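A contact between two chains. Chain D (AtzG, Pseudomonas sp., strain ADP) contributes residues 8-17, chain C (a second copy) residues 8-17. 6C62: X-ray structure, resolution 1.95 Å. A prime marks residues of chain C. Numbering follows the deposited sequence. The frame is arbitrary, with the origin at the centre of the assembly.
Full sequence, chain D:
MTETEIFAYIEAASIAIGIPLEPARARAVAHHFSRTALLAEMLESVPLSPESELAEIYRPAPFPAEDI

Chain D (8-17) AYIEAASIAI
Chain C 8-17: AYIEAASIAI

Two copies of one helix, residues 8-17 in each chain, cross with their N-to-C directions 133° apart, nearer antiparallel than parallel, and a closest axis approach of 8.4 Å. Backbone phi/psi stay near -60/-45 until Ile17 and Ile17′, where they shift to about -90/-6. Each backbone is tied internally by i to i+4 bonds, such as Ala12 N to Ala8 O (3.1 Å). The register is reciprocal: the CA atoms of Tyr9 and Ala12′ lie 4.8 Å apart, as do those of Ala12 and Tyr9′. No direct hydrogen bond crosses between the helices; packing and two waters join them, with 365 Å² buried over both sides.

Along chain C, Ala8′ comes first, its CA-to-CB bond toward chain D. Its exposed methyl lies 4.3 Å from Ala12 CB, and its carbonyl O is 3.6 Å from Ala12 CB.

Tyr9′ is the knob of chain C. Its CA-to-CB bond points sideways, and chi1 t (176°) with chi2 73° lays the ring among Tyr9, Ala12, Ala13 and Ala16. Tyr9′ CD1 is 3.6 Å from Ala13 CA and 4.1 Å from Ala16 CB, while Tyr9′ CE1 is 3.7 Å from Ala13 CB. The two tyrosines meet at Tyr9 CE1 to Tyr9′ CE1, 4.0 Å. Their hydroxyls are bridged by two waters, each donating to both: water 1 at 3.2 Å from Tyr9 OH and 3.0 Å from Tyr9′ OH, water 2 at 2.9 Å from Tyr9 OH and 3.2 Å from Tyr9′ OH. A long aromatic side chain thus fills the pocket with carbon and carries its polar end to water.

Ile10′ (m, m) points away and Glu11′ (m, t, chi3 -53°) sideways; neither touches chain D, and Glu11′ remains exposed.

Ala12′ faces chain D where the backbones run close. Its CB lies 4.1 Å from Ala12 CB, and 3.7 Å from both Ala8 O and Tyr9 CA; a methyl fits this narrow space.

Ala13′, pointing sideways, lines the pocket for the other knob, Tyr9 (chi1 178°, chi2 70°). Its CA sits at the ring's edge, 3.7 Å from Tyr9 CD1, and its CB is 3.8 Å from Tyr9 CE1.

Ser14′ (p) points away, its OG 2.9 Å from Ile10′ O within its own helix. Ile15′ (m, t) does not reach chain D.

Ala16′ points toward chain D and completes the pocket, its CB 4.1 Å from Tyr9 CD1. Ile17′ (t, p) is buried but out of reach of chain D. The rule: Ala12, Ala13, Ala16 and Tyr9 of each helix receive the other's tyrosine.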

# COMPACT_ATOMS: atom_id res chain seq x y z
N ALA D 8 8.71 23.77 -18.47
CA ALA D 8 10.02 23.50 -17.87
C ALA D 8 10.05 22.18 -17.11
O ALA D 8 11.08 21.49 -17.12
CB ALA D 8 10.49 24.62 -16.95
N TYR D 9 8.98 21.86 -16.40
CA TYR D 9 8.94 20.63 -15.62
C TYR D 9 8.95 19.37 -16.49
O TYR D 9 9.73 18.42 -16.25
CB TYR D 9 7.70 20.61 -14.71
CG TYR D 9 7.62 19.31 -13.91
CD1 TYR D 9 8.52 19.04 -12.90
CD2 TYR D 9 6.72 18.32 -14.27
CE1 TYR D 9 8.47 17.86 -12.17
CE2 TYR D 9 6.66 17.12 -13.59
CZ TYR D 9 7.54 16.89 -12.53
OH TYR D 9 7.50 15.68 -11.86
N ILE D 10 8.07 19.34 -17.49
CA ILE D 10 8.01 18.23 -18.43
C ILE D 10 9.38 17.97 -19.04
O ILE D 10 9.86 16.82 -19.05
CB ILE D 10 6.92 18.45 -19.53
CG1 ILE D 10 5.52 18.41 -18.93
CG2 ILE D 10 7.01 17.43 -20.65
CD1 ILE D 10 5.22 17.28 -17.97
N GLU D 11 10.03 19.04 -19.48
CA GLU D 11 11.34 18.90 -20.08
C GLU D 11 12.40 18.32 -19.13
O GLU D 11 13.05 17.35 -19.49
CB GLU D 11 11.85 20.23 -20.59
CG GLU D 11 13.23 20.13 -21.25
CD GLU D 11 13.65 21.46 -21.86
OE1 GLU D 11 12.96 21.95 -22.83
OE2 GLU D 11 14.62 22.04 -21.35
N ALA D 12 12.51 18.90 -17.93
CA ALA D 12 13.52 18.46 -16.98
C ALA D 12 13.21 17.09 -16.41
O ALA D 12 14.14 16.28 -16.22
CB ALA D 12 13.66 19.49 -15.84
N ALA D 13 11.94 16.83 -16.12
CA ALA D 13 11.57 15.53 -15.53
C ALA D 13 11.74 14.37 -16.50
O ALA D 13 12.17 13.30 -16.13
CB ALA D 13 10.16 15.57 -15.01
N SER D 14 11.39 14.61 -17.76
CA SER D 14 11.47 13.56 -18.80
C SER D 14 12.95 13.21 -19.03
O SER D 14 13.32 12.02 -19.05
CB SER D 14 10.74 13.97 -20.10
OG SER D 14 11.38 15.08 -20.69
N ILE D 15 13.80 14.23 -19.10
CA ILE D 15 15.26 14.00 -19.20
C ILE D 15 15.77 13.22 -17.98
O ILE D 15 16.45 12.20 -18.15
CB ILE D 15 16.08 15.29 -19.41
CG1 ILE D 15 15.77 15.89 -20.76
CG2 ILE D 15 17.56 14.99 -19.29
CD1 ILE D 15 16.24 17.35 -20.96
N ALA D 16 15.40 13.65 -16.77
CA ALA D 16 15.86 13.01 -15.58
C ALA D 16 15.50 11.51 -15.46
O ALA D 16 16.28 10.72 -14.93
CB ALA D 16 15.32 13.71 -14.33
N ILE D 17 14.29 11.15 -15.90
CA ILE D 17 13.84 9.77 -15.75
C ILE D 17 14.25 8.93 -16.98
O ILE D 17 14.06 7.74 -17.00
CB ILE D 17 12.32 9.77 -15.52
CG1 ILE D 17 11.80 8.53 -14.81
CG2 ILE D 17 11.52 9.86 -16.80
CD1 ILE D 17 12.35 8.26 -13.44
N ALA C 8 18.60 21.23 -13.22
CA ALA C 8 17.38 21.67 -13.92
C ALA C 8 16.13 21.03 -13.35
O ALA C 8 15.08 21.65 -13.33
CB ALA C 8 17.46 21.45 -15.47
N TYR C 9 16.21 19.76 -13.00
CA TYR C 9 15.06 19.03 -12.45
C TYR C 9 14.63 19.57 -11.06
O TYR C 9 13.45 19.81 -10.83
CB TYR C 9 15.35 17.54 -12.36
CG TYR C 9 14.22 16.78 -11.72
CD1 TYR C 9 13.04 16.58 -12.40
CD2 TYR C 9 14.30 16.35 -10.39
CE1 TYR C 9 11.98 15.91 -11.82
CE2 TYR C 9 13.26 15.68 -9.80
CZ TYR C 9 12.10 15.46 -10.53
OH TYR C 9 11.02 14.79 -9.95
N ILE C 10 15.58 19.77 -10.18
CA ILE C 10 15.33 20.29 -8.84
C ILE C 10 14.62 21.65 -8.95
O ILE C 10 13.60 21.91 -8.27
CB ILE C 10 16.66 20.46 -8.01
CG1 ILE C 10 17.32 19.14 -7.65
CG2 ILE C 10 16.42 21.22 -6.71
CD1 ILE C 10 16.45 18.00 -7.25
N GLU C 11 15.15 22.52 -9.83
CA GLU C 11 14.54 23.82 -10.04
C GLU C 11 13.11 23.74 -10.54
O GLU C 11 12.22 24.37 -9.97
CB GLU C 11 15.36 24.66 -11.02
CG GLU C 11 16.68 25.08 -10.39
CD GLU C 11 17.34 26.26 -11.13
OE1 GLU C 11 17.54 26.21 -12.39
OE2 GLU C 11 17.65 27.24 -10.40
N ALA C 12 12.88 22.94 -11.59
CA ALA C 12 11.54 22.84 -12.18
C ALA C 12 10.58 22.10 -11.27
O ALA C 12 9.39 22.47 -11.19
CB ALA C 12 11.61 22.22 -13.57
N ALA C 13 11.03 21.02 -10.65
CA ALA C 13 10.15 20.21 -9.78
C ALA C 13 9.71 20.97 -8.50
O ALA C 13 8.55 20.88 -8.06
CB ALA C 13 10.79 18.91 -9.40
N SER C 14 10.63 21.75 -7.96
CA SER C 14 10.36 22.54 -6.74
C SER C 14 9.33 23.61 -7.08
O SER C 14 8.35 23.77 -6.35
CB SER C 14 11.65 23.11 -6.08
OG SER C 14 12.25 24.05 -6.95
N ILE C 15 9.52 24.31 -8.19
CA ILE C 15 8.49 25.29 -8.66
C ILE C 15 7.14 24.61 -8.88
O ILE C 15 6.14 25.10 -8.38
CB ILE C 15 8.94 26.05 -9.94
CG1 ILE C 15 10.07 27.00 -9.58
CG2 ILE C 15 7.76 26.81 -10.57
CD1 ILE C 15 10.87 27.50 -10.78
N ALA C 16 7.12 23.47 -9.56
CA ALA C 16 5.88 22.77 -9.83
C ALA C 16 5.07 22.39 -8.58
O ALA C 16 3.84 22.40 -8.61
CB ALA C 16 6.14 21.50 -10.64
N ILE C 17 5.74 21.95 -7.52
CA ILE C 17 5.04 21.49 -6.35
C ILE C 17 4.83 22.66 -5.34
O ILE C 17 4.14 22.52 -4.35
CB ILE C 17 5.73 20.26 -5.73
CG1 ILE C 17 4.80 19.42 -4.87
CG2 ILE C 17 6.93 20.67 -4.91
CD1 ILE C 17 3.62 18.80 -5.61
O HOH W 1 9.44 13.14 -11.92
O HOH W 2 8.21 16.13 -9.06